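Side-chain contacts in Sn-glycerol-3-phosphate ABC transporter substrate-binding protein UspB (Mycobacterium tuberculosis, PDB 4MFI), which probably serves as the substrate-binding subunit of an ABC importer, capturing glycerophosphocholine for uptake: residues G75-Y78 with D79-A82; G173-S176 with W177-D181; K314-E317 with E318-V321; D408-K411 with T412-I416. All coordinates share one frame; numbering follows the deposited sequence.

Contact 1: G75-Y78 with D79-A82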
ATOM      1  N   GLY A  75      18.624  -3.394  -3.613  1.00 15.85           N
ATOM      2  CA  GLY A  75      18.373  -1.963  -3.658  1.00 18.08           C
ATOM      3  C   GLY A  75      17.909  -1.405  -2.330  1.00 16.30           C
ATOM      4  O   GLY A  75      17.485  -2.155  -1.454  1.00 18.67           O
ATOM      5  N   LYS A  76      17.985  -0.088  -2.179  1.00 16.02           N
ATOM      6  CA  LYS A  76      17.576   0.545  -0.931  1.00 17.47           C
ATOM      7  C   LYS A  76      16.058   0.749  -0.868  1.00 15.48           C
ATOM      8  O   LYS A  76      15.496   0.986   0.203  1.00 16.56           O
ATOM      9  CB  LYS A  76      18.300   1.878  -0.730  1.00 21.14           C
ATOM     10  CG  LYS A  76      17.719   3.025  -1.539  1.00 26.57           C
ATOM     11  CD  LYS A  76      18.326   4.360  -1.140  1.00 32.30           C
ATOM     12  CE  LYS A  76      17.514   5.507  -1.712  1.00 36.32           C
ATOM     13  NZ  LYS A  76      18.136   6.832  -1.431  1.00 38.38           N
ATOM     14  N   ASP A  77      15.401   0.655  -2.020  1.00 13.53           N
ATOM     15  CA  ASP A  77      13.950   0.810  -2.090  1.00 12.19           C
ATOM     16  C   ASP A  77      13.390   0.041  -3.281  1.00 10.38           C
ATOM     17  O   ASP A  77      14.154  -0.564  -4.048  1.00 10.58           O
ATOM     18  CB  ASP A  77      13.538   2.295  -2.122  1.00 13.35           C
ATOM     19  CG  ASP A  77      14.090   3.054  -3.324  1.00 15.91           C
ATOM     20  OD1 ASP A  77      14.321   2.454  -4.393  1.00 16.05           O
ATOM     21  OD2 ASP A  77      14.264   4.285  -3.208  1.00 21.04           O
ATOM     22  N   TYR A  78      12.070   0.072  -3.443  1.00  9.89           N
ATOM     23  CA  TYR A  78      11.417  -0.697  -4.493  1.00  8.81           C
ATOM     24  C   TYR A  78      11.814  -0.227  -5.885  1.00  8.42           C
ATOM     25  O   TYR A  78      11.896  -1.037  -6.809  1.00 10.17           O
ATOM     26  CB  TYR A  78       9.897  -0.644  -4.337  1.00 10.16           C
ATOM     27  CG  TYR A  78       9.384  -1.219  -3.037  1.00 10.78           C
ATOM     28  CD1 TYR A  78       9.937  -2.375  -2.490  1.00 12.52           C
ATOM     29  CD2 TYR A  78       8.339  -0.607  -2.355  1.00 11.19           C
ATOM     30  CE1 TYR A  78       9.458  -2.903  -1.303  1.00 13.79           C
ATOM     31  CE2 TYR A  78       7.857  -1.125  -1.172  1.00 11.81           C
ATOM     32  CZ  TYR A  78       8.417  -2.275  -0.648  1.00 13.81           C
ATOM     33  OH  TYR A  78       7.937  -2.796   0.536  1.00 15.97           O
ATOM     34  N   ASP A  79      12.038   1.077  -6.042  1.00  9.36           N
ATOM     35  CA  ASP A  79      12.438   1.620  -7.334  1.00 11.01           C
ATOM     36  C   ASP A  79      13.781   1.044  -7.768  1.00 10.16           C
ATOM     37  O   ASP A  79      13.969   0.694  -8.935  1.00 10.76           O
ATOM     38  CB  ASP A  79      12.521   3.148  -7.287  1.00 12.52           C
ATOM     39  CG  ASP A  79      11.155   3.822  -7.291  1.00 13.13           C
ATOM     40  OD1 ASP A  79      10.226   3.310  -7.945  1.00 11.70           O
ATOM     41  OD2 ASP A  79      11.021   4.894  -6.661  1.00 15.81           O
ATOM     42  N   GLU A  80      14.711   0.930  -6.824  1.00  9.87           N
ATOM     43  CA  GLU A  80      16.033   0.400  -7.135  1.00 10.77           C
ATOM     44  C   GLU A  80      15.982  -1.086  -7.476  1.00  9.75           C
ATOM     45  O   GLU A  80      16.687  -1.542  -8.382  1.00 11.38           O
ATOM     46  CB  GLU A  80      17.018   0.672  -5.994  1.00 12.65           C
ATOM     47  CG  GLU A  80      17.357   2.144  -5.832  1.00 15.91           C
ATOM     48  CD  GLU A  80      18.538   2.374  -4.915  1.00 19.64           C
ATOM     49  OE1 GLU A  80      19.089   1.379  -4.378  1.00 19.28           O
ATOM     50  OE2 GLU A  80      18.913   3.554  -4.733  1.00 24.09           O
ATOM     51  N   VAL A  81      15.148  -1.844  -6.768  1.00  9.95           N
ATOM     52  CA  VAL A  81      14.994  -3.260  -7.095  1.00  9.65           C
ATOM     53  C   VAL A  81      14.477  -3.403  -8.521  1.00  8.74           C
ATOM     54  O   VAL A  81      14.957  -4.245  -9.282  1.00 10.03           O
ATOM     55  CB  VAL A  81      14.048  -3.978  -6.120  1.00  9.92           C
ATOM     56  CG1 VAL A  81      13.832  -5.424  -6.548  1.00  9.50           C
ATOM     57  CG2 VAL A  81      14.615  -3.925  -4.710  1.00 12.73           C
ATOM     58  N   ALA A  82      13.508  -2.567  -8.882  1.00  9.05           N
ATOM     59  CA  ALA A  82      12.928  -2.624 -10.214  1.00  8.95           C
ATOM     60  C   ALA A  82      13.975  -2.366 -11.303  1.00  8.97           C
ATOM     61  O   ALA A  82      13.988  -3.062 -12.323  1.00  9.52           O
ATOM     62  CB  ALA A  82      11.767  -1.655 -10.332  1.00 10.96           C
TER
HETATM   63  O   HOH W   1      14.116   5.783  -5.654  1.00 36.58           O
HETATM   64  O   HOH W   2      11.095   5.224  -3.844  1.00 41.01           O

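Contact 2: G173-S176 with W177-D181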
ATOM      1  N   GLY A 173     -12.510   7.597  15.488  1.00  6.40           N
ATOM      2  CA  GLY A 173     -12.350   8.299  14.237  1.00  6.46           C
ATOM      3  C   GLY A 173     -13.710   8.689  13.685  1.00  5.40           C
ATOM      4  O   GLY A 173     -14.757   8.238  14.175  1.00  6.19           O
ATOM      5  N   PRO A 174     -13.711   9.541  12.654  1.00  5.47           N
ATOM      6  CA  PRO A 174     -14.969   9.957  12.028  1.00  5.52           C
ATOM      7  C   PRO A 174     -15.677   8.810  11.297  1.00  5.61           C
ATOM      8  O   PRO A 174     -15.027   7.921  10.726  1.00  6.91           O
ATOM      9  CB  PRO A 174     -14.524  11.040  11.041  1.00  6.30           C
ATOM     10  CG  PRO A 174     -13.086  10.678  10.712  1.00  6.99           C
ATOM     11  CD  PRO A 174     -12.525  10.112  11.986  1.00  5.67           C
ATOM     12  N   GLN A 175     -17.009   8.838  11.326  1.00  6.22           N
ATOM     13  CA  GLN A 175     -17.850   7.849  10.655  1.00  6.17           C
ATOM     14  C   GLN A 175     -17.922   8.093   9.157  1.00  7.06           C
ATOM     15  O   GLN A 175     -18.167   7.172   8.374  1.00  8.33           O
ATOM     16  CB  GLN A 175     -19.272   7.924  11.225  1.00  7.70           C
ATOM     17  CG  GLN A 175     -19.456   7.278  12.592  1.00 12.00           C
ATOM     18  CD  GLN A 175     -19.522   5.769  12.506  1.00 17.39           C
ATOM     19  OE1 GLN A 175     -19.482   5.193  11.414  1.00 20.39           O
ATOM     20  NE2 GLN A 175     -19.630   5.120  13.652  1.00 22.82           N
ATOM     21  N   SER A 176     -17.750   9.351   8.767  1.00  6.48           N
ATOM     22  CA  SER A 176     -17.723   9.733   7.363  1.00  5.21           C
ATOM     23  C   SER A 176     -16.758  10.891   7.213  1.00  4.23           C
ATOM     24  O   SER A 176     -16.478  11.611   8.183  1.00  4.80           O
ATOM     25  CB  SER A 176     -19.118  10.148   6.870  1.00  5.38           C
ATOM     26  OG  SER A 176     -19.563  11.341   7.504  1.00  6.41           O
ATOM     27  N   TRP A 177     -16.260  11.101   6.004  1.00  5.45           N
ATOM     28  CA  TRP A 177     -15.441  12.273   5.765  1.00  4.67           C
ATOM     29  C   TRP A 177     -16.218  13.571   5.985  1.00  4.25           C
ATOM     30  O   TRP A 177     -15.651  14.568   6.450  1.00  6.23           O
ATOM     31  CB  TRP A 177     -14.794  12.203   4.378  1.00  4.90           C
ATOM     32  CG  TRP A 177     -13.617  11.274   4.386  1.00  5.30           C
ATOM     33  CD1 TRP A 177     -13.550  10.016   3.851  1.00  5.92           C
ATOM     34  CD2 TRP A 177     -12.352  11.516   5.006  1.00  5.66           C
ATOM     35  NE1 TRP A 177     -12.303   9.469   4.092  1.00  5.35           N
ATOM     36  CE2 TRP A 177     -11.554  10.370   4.800  1.00  5.59           C
ATOM     37  CE3 TRP A 177     -11.812  12.596   5.711  1.00  6.97           C
ATOM     38  CZ2 TRP A 177     -10.241  10.278   5.271  1.00  7.26           C
ATOM     39  CZ3 TRP A 177     -10.511  12.503   6.180  1.00  8.44           C
ATOM     40  CH2 TRP A 177      -9.739  11.351   5.957  1.00  9.54           C
ATOM     41  N   SER A 178     -17.521  13.559   5.700  1.00  5.26           N
ATOM     42  CA  SER A 178     -18.333  14.745   5.935  1.00  5.72           C
ATOM     43  C   SER A 178     -18.500  15.051   7.422  1.00  5.56           C
ATOM     44  O   SER A 178     -18.497  16.218   7.815  1.00  6.99           O
ATOM     45  CB  SER A 178     -19.673  14.640   5.211  1.00  6.52           C
ATOM     46  OG  SER A 178     -19.456  14.712   3.814  1.00  8.30           O
ATOM     47  N   GLU A 179     -18.609  14.019   8.259  1.00  4.64           N
ATOM     48  CA  GLU A 179     -18.590  14.260   9.702  1.00  4.82           C
ATOM     49  C   GLU A 179     -17.257  14.870  10.121  1.00  5.07           C
ATOM     50  O   GLU A 179     -17.219  15.820  10.908  1.00  5.80           O
ATOM     51  CB  GLU A 179     -18.838  12.978  10.500  1.00  5.41           C
ATOM     52  CG  GLU A 179     -18.948  13.240  12.011  1.00  6.08           C
ATOM     53  CD  GLU A 179     -18.968  11.982  12.860  1.00  6.23           C
ATOM     54  OE1 GLU A 179     -18.230  11.020  12.549  1.00  7.02           O
ATOM     55  OE2 GLU A 179     -19.725  11.956  13.859  1.00  7.58           O
ATOM     56  N   PHE A 180     -16.156  14.334   9.595  1.00  4.65           N
ATOM     57  CA  PHE A 180     -14.859  14.880   9.942  1.00  5.67           C
ATOM     58  C   PHE A 180     -14.754  16.344   9.539  1.00  5.58           C
ATOM     59  O   PHE A 180     -14.208  17.165  10.275  1.00  6.15           O
ATOM     60  CB  PHE A 180     -13.702  14.101   9.325  1.00  5.89           C
ATOM     61  CG  PHE A 180     -12.378  14.633   9.765  1.00  4.89           C
ATOM     62  CD1 PHE A 180     -12.025  14.554  11.104  1.00  5.81           C
ATOM     63  CD2 PHE A 180     -11.525  15.283   8.881  1.00  6.21           C
ATOM     64  CE1 PHE A 180     -10.833  15.092  11.570  1.00  6.33           C
ATOM     65  CE2 PHE A 180     -10.314  15.815   9.337  1.00  7.91           C
ATOM     66  CZ  PHE A 180      -9.976  15.720  10.687  1.00  7.65           C
ATOM     67  N   ASP A 181     -15.277  16.666   8.365  1.00  5.95           N
ATOM     68  CA  ASP A 181     -15.240  18.037   7.877  1.00  6.20           C
ATOM     69  C   ASP A 181     -16.021  18.980   8.799  1.00  6.24           C
ATOM     70  O   ASP A 181     -15.652  20.149   8.976  1.00  7.74           O
ATOM     71  CB  ASP A 181     -15.770  18.078   6.446  1.00  8.47           C
ATOM     72  CG  ASP A 181     -15.748  19.466   5.864  1.00 10.31           C
ATOM     73  OD1 ASP A 181     -14.646  19.936   5.516  1.00 10.12           O
ATOM     74  OD2 ASP A 181     -16.833  20.083   5.757  1.00 13.31           O
TER

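Contact 3: K314-E317 with E318-V321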
ATOM      1  N   LYS A 314      11.530 -16.149 -17.224  1.00 14.29           N
ATOM      2  CA  LYS A 314      12.658 -16.829 -17.870  1.00 17.63           C
ATOM      3  C   LYS A 314      13.441 -17.761 -16.936  1.00 18.71           C
ATOM      4  O   LYS A 314      14.669 -17.842 -16.994  1.00 24.58           O
ATOM      5  CB  LYS A 314      13.585 -15.837 -18.571  1.00 21.62           C
ATOM      6  CG  LYS A 314      14.350 -14.911 -17.658  1.00 24.70           C
ATOM      7  CD  LYS A 314      15.586 -14.373 -18.365  1.00 28.68           C
ATOM      8  CE  LYS A 314      15.246 -13.827 -19.739  1.00 30.08           C
ATOM      9  NZ  LYS A 314      16.379 -13.076 -20.345  1.00 31.21           N
ATOM     10  N   LEU A 315      12.713 -18.469 -16.085  1.00 16.33           N
ATOM     11  CA  LEU A 315      13.284 -19.548 -15.289  1.00 16.14           C
ATOM     12  C   LEU A 315      12.856 -20.868 -15.905  1.00 16.53           C
ATOM     13  O   LEU A 315      11.811 -20.942 -16.557  1.00 17.21           O
ATOM     14  CB  LEU A 315      12.756 -19.498 -13.853  1.00 16.25           C
ATOM     15  CG  LEU A 315      12.908 -18.255 -12.978  1.00 17.81           C
ATOM     16  CD1 LEU A 315      12.535 -18.604 -11.535  1.00 17.08           C
ATOM     17  CD2 LEU A 315      14.300 -17.655 -13.053  1.00 19.07           C
ATOM     18  N   SER A 316      13.648 -21.916 -15.697  1.00 15.63           N
ATOM     19  CA  SER A 316      13.199 -23.262 -16.027  1.00 15.98           C
ATOM     20  C   SER A 316      11.977 -23.596 -15.173  1.00 15.76           C
ATOM     21  O   SER A 316      11.749 -22.970 -14.129  1.00 15.40           O
ATOM     22  CB  SER A 316      14.305 -24.277 -15.760  1.00 17.60           C
ATOM     23  OG  SER A 316      14.527 -24.424 -14.366  1.00 17.53           O
ATOM     24  N   GLU A 317      11.186 -24.573 -15.612  1.00 17.05           N
ATOM     25  CA  GLU A 317      10.009 -24.976 -14.847  1.00 18.38           C
ATOM     26  C   GLU A 317      10.373 -25.439 -13.440  1.00 16.52           C
ATOM     27  O   GLU A 317       9.684 -25.096 -12.480  1.00 15.42           O
ATOM     28  CB  GLU A 317       9.197 -26.051 -15.577  1.00 26.28           C
ATOM     29  CG  GLU A 317       8.084 -25.488 -16.458  1.00 35.73           C
ATOM     30  CD  GLU A 317       7.066 -24.662 -15.676  1.00 43.23           C
ATOM     31  OE1 GLU A 317       6.874 -24.921 -14.465  1.00 47.37           O
ATOM     32  OE2 GLU A 317       6.454 -23.753 -16.278  1.00 44.12           O
ATOM     33  N   GLU A 318      11.459 -26.202 -13.318  1.00 16.10           N
ATOM     34  CA  GLU A 318      11.909 -26.664 -12.005  1.00 18.26           C
ATOM     35  C   GLU A 318      12.207 -25.488 -11.081  1.00 15.40           C
ATOM     36  O   GLU A 318      11.801 -25.487  -9.915  1.00 16.05           O
ATOM     37  CB  GLU A 318      13.143 -27.569 -12.119  1.00 24.89           C
ATOM     38  CG  GLU A 318      13.811 -27.860 -10.770  1.00 31.68           C
ATOM     39  CD  GLU A 318      14.831 -28.988 -10.824  1.00 39.02           C
ATOM     40  OE1 GLU A 318      14.686 -29.893 -11.677  1.00 40.89           O
ATOM     41  OE2 GLU A 318      15.779 -28.975 -10.008  1.00 42.40           O
ATOM     42  N   ARG A 319      12.907 -24.482 -11.598  1.00 14.60           N
ATOM     43  CA  ARG A 319      13.230 -23.321 -10.776  1.00 13.48           C
ATOM     44  C   ARG A 319      11.986 -22.521 -10.397  1.00 12.52           C
ATOM     45  O   ARG A 319      11.929 -21.959  -9.306  1.00 12.79           O
ATOM     46  CB  ARG A 319      14.282 -22.430 -11.444  1.00 14.15           C
ATOM     47  CG  ARG A 319      15.639 -23.112 -11.589  1.00 15.21           C
ATOM     48  CD  ARG A 319      16.762 -22.133 -11.908  1.00 17.05           C
ATOM     49  NE  ARG A 319      17.102 -21.295 -10.759  1.00 17.47           N
ATOM     50  CZ  ARG A 319      17.983 -21.634  -9.821  1.00 17.27           C
ATOM     51  NH1 ARG A 319      18.625 -22.800  -9.890  1.00 17.92           N
ATOM     52  NH2 ARG A 319      18.227 -20.811  -8.812  1.00 16.61           N
ATOM     53  N   LYS A 320      10.987 -22.480 -11.277  1.00 11.67           N
ATOM     54  CA  LYS A 320       9.738 -21.787 -10.947  1.00 10.78           C
ATOM     55  C   LYS A 320       9.014 -22.465  -9.787  1.00 10.98           C
ATOM     56  O   LYS A 320       8.506 -21.796  -8.880  1.00 11.22           O
ATOM     57  CB  LYS A 320       8.807 -21.696 -12.162  1.00 10.89           C
ATOM     58  CG  LYS A 320       9.293 -20.749 -13.230  1.00 11.91           C
ATOM     59  CD  LYS A 320       8.291 -20.629 -14.359  1.00 14.57           C
ATOM     60  CE  LYS A 320       8.855 -19.748 -15.453  1.00 15.93           C
ATOM     61  NZ  LYS A 320       7.965 -19.677 -16.640  1.00 19.97           N
ATOM     62  N   VAL A 321       8.959 -23.795  -9.823  1.00 10.62           N
ATOM     63  CA  VAL A 321       8.344 -24.549  -8.744  1.00 11.37           C
ATOM     64  C   VAL A 321       9.057 -24.256  -7.424  1.00 10.59           C
ATOM     65  O   VAL A 321       8.407 -23.984  -6.416  1.00 11.60           O
ATOM     66  CB  VAL A 321       8.351 -26.055  -9.050  1.00 12.45           C
ATOM     67  CG1 VAL A 321       7.935 -26.860  -7.828  1.00 14.21           C
ATOM     68  CG2 VAL A 321       7.420 -26.339 -10.215  1.00 13.79           C
TER
HETATM   69  O   HOH W   3       8.259 -22.632 -17.851  1.00 39.68           O

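Contact 4: D408-K411 with T412-I416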
ATOM      1  N   ASP A 408      -7.337  25.280  -8.986  1.00  9.61           N
ATOM      2  CA  ASP A 408      -8.720  24.895  -9.212  1.00  9.33           C
ATOM      3  C   ASP A 408      -8.813  23.392  -9.458  1.00  8.95           C
ATOM      4  O   ASP A 408      -8.037  22.843 -10.240  1.00  8.40           O
ATOM      5  CB  ASP A 408      -9.259  25.659 -10.419  1.00 10.90           C
ATOM      6  CG  ASP A 408     -10.717  25.366 -10.697  1.00 13.28           C
ATOM      7  OD1 ASP A 408     -11.579  25.997 -10.051  1.00 17.18           O
ATOM      8  OD2 ASP A 408     -11.004  24.521 -11.573  1.00 14.00           O
ATOM      9  N   VAL A 409      -9.758  22.727  -8.797  1.00  7.59           N
ATOM     10  CA  VAL A 409      -9.901  21.279  -8.944  1.00  6.18           C
ATOM     11  C   VAL A 409     -10.273  20.858 -10.368  1.00  7.28           C
ATOM     12  O   VAL A 409      -9.658  19.957 -10.928  1.00  7.39           O
ATOM     13  CB  VAL A 409     -10.920  20.699  -7.940  1.00  6.57           C
ATOM     14  CG1 VAL A 409     -11.165  19.221  -8.212  1.00  7.86           C
ATOM     15  CG2 VAL A 409     -10.421  20.900  -6.516  1.00  7.88           C
ATOM     16  N   THR A 410     -11.275  21.499 -10.959  1.00  7.85           N
ATOM     17  CA  THR A 410     -11.696  21.121 -12.306  1.00  8.23           C
ATOM     18  C   THR A 410     -10.579  21.325 -13.328  1.00  9.57           C
ATOM     19  O   THR A 410     -10.304  20.442 -14.136  1.00  9.10           O
ATOM     20  CB  THR A 410     -12.975  21.866 -12.726  1.00  9.21           C
ATOM     21  OG1 THR A 410     -14.043  21.469 -11.860  1.00 11.94           O
ATOM     22  CG2 THR A 410     -13.358  21.532 -14.159  1.00 10.72           C
ATOM     23  N   LYS A 411      -9.914  22.472 -13.274  1.00  9.63           N
ATOM     24  CA  LYS A 411      -8.819  22.729 -14.202  1.00  9.93           C
ATOM     25  C   LYS A 411      -7.689  21.711 -14.014  1.00  8.95           C
ATOM     26  O   LYS A 411      -7.162  21.155 -14.986  1.00  9.80           O
ATOM     27  CB  LYS A 411      -8.298  24.154 -14.024  1.00 12.91           C
ATOM     28  CG  LYS A 411      -7.106  24.483 -14.895  1.00 20.81           C
ATOM     29  CD  LYS A 411      -6.480  25.809 -14.472  1.00 27.64           C
ATOM     30  CE  LYS A 411      -5.150  26.044 -15.164  1.00 32.98           C
ATOM     31  NZ  LYS A 411      -5.328  26.295 -16.618  1.00 36.33           N
ATOM     32  N   THR A 412      -7.340  21.445 -12.760  1.00  7.57           N
ATOM     33  CA  THR A 412      -6.225  20.550 -12.467  1.00  6.93           C
ATOM     34  C   THR A 412      -6.537  19.118 -12.885  1.00  6.82           C
ATOM     35  O   THR A 412      -5.747  18.489 -13.604  1.00  7.94           O
ATOM     36  CB  THR A 412      -5.859  20.607 -10.977  1.00  7.54           C
ATOM     37  OG1 THR A 412      -5.484  21.947 -10.641  1.00  8.72           O
ATOM     38  CG2 THR A 412      -4.702  19.669 -10.660  1.00  8.16           C
ATOM     39  N   PHE A 413      -7.699  18.617 -12.469  1.00  6.57           N
ATOM     40  CA  PHE A 413      -8.104  17.254 -12.815  1.00  5.70           C
ATOM     41  C   PHE A 413      -8.285  17.061 -14.327  1.00  6.73           C
ATOM     42  O   PHE A 413      -7.975  15.995 -14.860  1.00  7.51           O
ATOM     43  CB  PHE A 413      -9.377  16.836 -12.067  1.00  6.29           C
ATOM     44  CG  PHE A 413      -9.158  16.489 -10.609  1.00  5.82           C
ATOM     45  CD1 PHE A 413      -7.932  16.701  -9.991  1.00  8.26           C
ATOM     46  CD2 PHE A 413     -10.184  15.922  -9.864  1.00  6.70           C
ATOM     47  CE1 PHE A 413      -7.744  16.364  -8.647  1.00  7.40           C
ATOM     48  CE2 PHE A 413     -10.009  15.589  -8.530  1.00  6.60           C
ATOM     49  CZ  PHE A 413      -8.786  15.808  -7.917  1.00  7.09           C
ATOM     50  N   THR A 414      -8.778  18.088 -15.017  1.00  7.51           N
ATOM     51  CA  THR A 414      -8.953  18.012 -16.465  1.00  8.15           C
ATOM     52  C   THR A 414      -7.612  17.914 -17.189  1.00  8.03           C
ATOM     53  O   THR A 414      -7.450  17.080 -18.087  1.00  8.47           O
ATOM     54  CB  THR A 414      -9.762  19.214 -16.990  1.00  9.29           C
ATOM     55  OG1 THR A 414     -11.054  19.222 -16.364  1.00 11.14           O
ATOM     56  CG2 THR A 414      -9.927  19.152 -18.500  1.00 10.62           C
ATOM     57  N   ASN A 415      -6.655  18.754 -16.797  1.00  8.69           N
ATOM     58  CA  ASN A 415      -5.305  18.720 -17.372  1.00  9.75           C
ATOM     59  C   ASN A 415      -4.646  17.378 -17.112  1.00  7.61           C
ATOM     60  O   ASN A 415      -4.040  16.782 -18.002  1.00  8.94           O
ATOM     61  CB  ASN A 415      -4.419  19.856 -16.810  1.00 11.80           C
ATOM     62  CG  ASN A 415      -2.912  19.675 -17.136  1.00 19.88           C
ATOM     63  OD1 ASN A 415      -2.453  20.051 -18.219  1.00 25.24           O
ATOM     64  ND2 ASN A 415      -2.142  19.121 -16.186  1.00 18.01           N
ATOM     65  N   ILE A 416      -4.753  16.910 -15.876  1.00  6.95           N
ATOM     66  CA  ILE A 416      -4.145  15.638 -15.517  1.00  7.91           C
ATOM     67  C   ILE A 416      -4.769  14.497 -16.302  1.00  7.04           C
ATOM     68  O   ILE A 416      -4.050  13.634 -16.816  1.00  7.73           O
ATOM     69  CB  ILE A 416      -4.234  15.383 -14.017  1.00 10.36           C
ATOM     70  CG1 ILE A 416      -3.268  16.314 -13.291  1.00 13.52           C
ATOM     71  CG2 ILE A 416      -3.928  13.928 -13.695  1.00 11.62           C
ATOM     72  CD1 ILE A 416      -3.466  16.315 -11.815  1.00 15.94           C
TER

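Contact 1: G75-Y78 with D79-A82
At the N-terminus of helix 78-88, the D77 and E80 side chains each accept a backbone N-H, in a cap resembling a capping box. D77 occupies the N-cap position. Its CG lies between the backbone N and the carbonyl carbon (chi1 61°), which swings the carboxylate over the first turn, and D77 OD1 accepts E80 N at 2.9 Å, the donor lying nearly on the line of the C-O bond. E80 works in the other direction: its extended chain runs back along the loop, and E80 OE1 takes K76 N at 2.9 Å. That bond is almost straight (174°), although the donor stands above the carboxylate plane, 53° out of it. The return bond goes to the residue before the N-cap, one position earlier than in the classical box. The same oxygen rests on G75, with E80 OE1 3.5 Å from G75 CA. K76 and E80 cross obliquely: K76 CG touches E80 OE2 at 3.5 Å, but K76 NZ stays 4.7 Å from E80 OE2, too far for a salt bridge. Two waters span D77 OD2 and D79 OD2, each donating one good and one weak bond; in the stronger pairs water 1 lies 2.9 Å from D77 OD2 and water 2 2.8 Å from D79 OD2. The other carboxylate oxygen, D79 OD1, is held by R103 and W104. The Y78 ring leads away from the turn, onto L99 and D101. Leading from strand 69-73 into a helix that returns to strand 97-101, the capped turn belongs to a beta-alpha-beta crossover of the alpha/beta binding-protein fold.

Contact 2: G173-S176 with W177-D181
S176 and E179 bracket the N-terminal cap of helix 177-191, and their side chains reach past each other in opposite chain directions, in the manner of a capping box. S176 is the N-cap. Its OG sits between its own backbone N and carbonyl carbon (chi1 66°), a position from which S176 OG accepts E179 N at 2.9 Å. E179 points back toward the loop with an extended chain, and E179 OE1 accepts Q175 N at 2.8 Å. This bond is nearly straight at 173°, with the donor close to the C-O line; because it ends on the residue before the N-cap, the box is a displaced form of the classical one. Q175 lies beside E179 and points the same way, its amide plane turned 42° from the carboxylate, while Q175 CB rests 3.5 Å from E179 OE1. The other oxygen, E179 OE2, is paired with R172, so the carboxylate is gripped on both oxygens and its rotation should be restricted. Behind the polar pair, P174 and F180 run side by side in the same direction. Their apolar contact is made at the base of F180, whose ring continues beyond the proline to meet H198 and F157 edge-to-face. The W177 side chain leaves the helix on the same side as F180 and packs on P213, A216 and V270. The closest approach of the proline to the phenylalanine is P174 CB to F180 CB, 3.6 Å.

Contact 3: K314-E317 with E318-V321
L315 and S316 meet R319 and K320 at the N-terminal cap of helix 317-330, where S316 is the N-cap residue. The serine hydroxyl is placed by chi1 of 70°, between the backbone N and the carbonyl carbon, which brings S316 OG to 3.2 Å from R319 N as the acceptor of the capping bond. R319 wraps the same oxygen: with its CG beside the backbone N, R319 CG comes to 3.3 Å from S316 OG. Its chain then bends at chi3 (72°) and carries the guanidinium away from the cap, into a salt bridge with D96 and bonds to the carbonyls of G35 and G37. K320 does the opposite and stays fully extended, so that its methylenes lie back along the loop. K320 CG packs on L315 CB at 3.7 Å, a contact between the residue before the N-cap and the one four beyond it, the positions joined by a hydrophobic staple, here with only the aliphatic part of a lysine on one side. Further out, K320 CE touches L315 O at 3.4 Å. The ammonium end is bonded to A313 O, which fixes the tip beside the incoming loop. E317, bent at chi2 (-60°), curls toward this lysine without forming a salt bridge, E317 OE2 and K320 NZ being 4.4 Å apart. A water bridges the two charged groups: it donates to E317 OE2 at 2.6 Å and accepts from K320 NZ at 3.2 Å.

Contact 4: D408-K411 with T412-I416
T412 hangs its hydroxyl on the carbonyl of D408 one turn back, and T414 does the same to T410, in the first turns of helix 409-427. These hydroxyl bonds form the first group. In both threonines OG1 lies beside the backbone N (chi1 -60°), facing the preceding turn, giving T412 OG1 to D408 O at 2.7 Å and T414 OG1 to T410 O at 2.6 Å. Each carbonyl also takes the backbone amide of the same threonine, T412 N to D408 O at 3.0 Å and T414 N to T410 O at 2.9 Å. Amide and hydroxyl arrive from opposite faces of the carbonyl plane, so two donors grip each oxygen. The second group is the cap itself: D408, the N-cap, accepts K411 N through OD2 at 2.9 Å, using the lone pair that faces away from its other oxygen. The third group is apolar. V409 and F413 run alongside each other, and V409 CG1 lies over one face of the ring, 3.9 Å from the F413 centroid and 17° off the normal, a CH-pi contact offset toward the rim. The buried V409 and F413 carry the packing: V409 on N239 and R242 of helix 232-245, F413 on T234 of that helix and on L399 and I402 of helix 391-405; T412 also touches I402.

How the contacts relate
All four contacts are helix N-termini, met in series along the chain. Contacts 1 and 3 start helices that follow strands 69-73 and 307-310 of the same mixed sheet, their centres about 24 Å apart. Contact 2, on helix 177-191, is on the opposite side of the chain's centre from both, its centre about 37 Å from that of contact 1 and about 50 Å from that of contact 3. Contact 4 opens helix 409-427. Its centre is about 25 Å from that of contact 2. Contacts 1 and 3, like contacts 2 and 4, come no closer than about 13 Å between nearest atoms. This separation fits a two-lobed binding-protein fold, with aspartate or serine caps beginning helices at distant points.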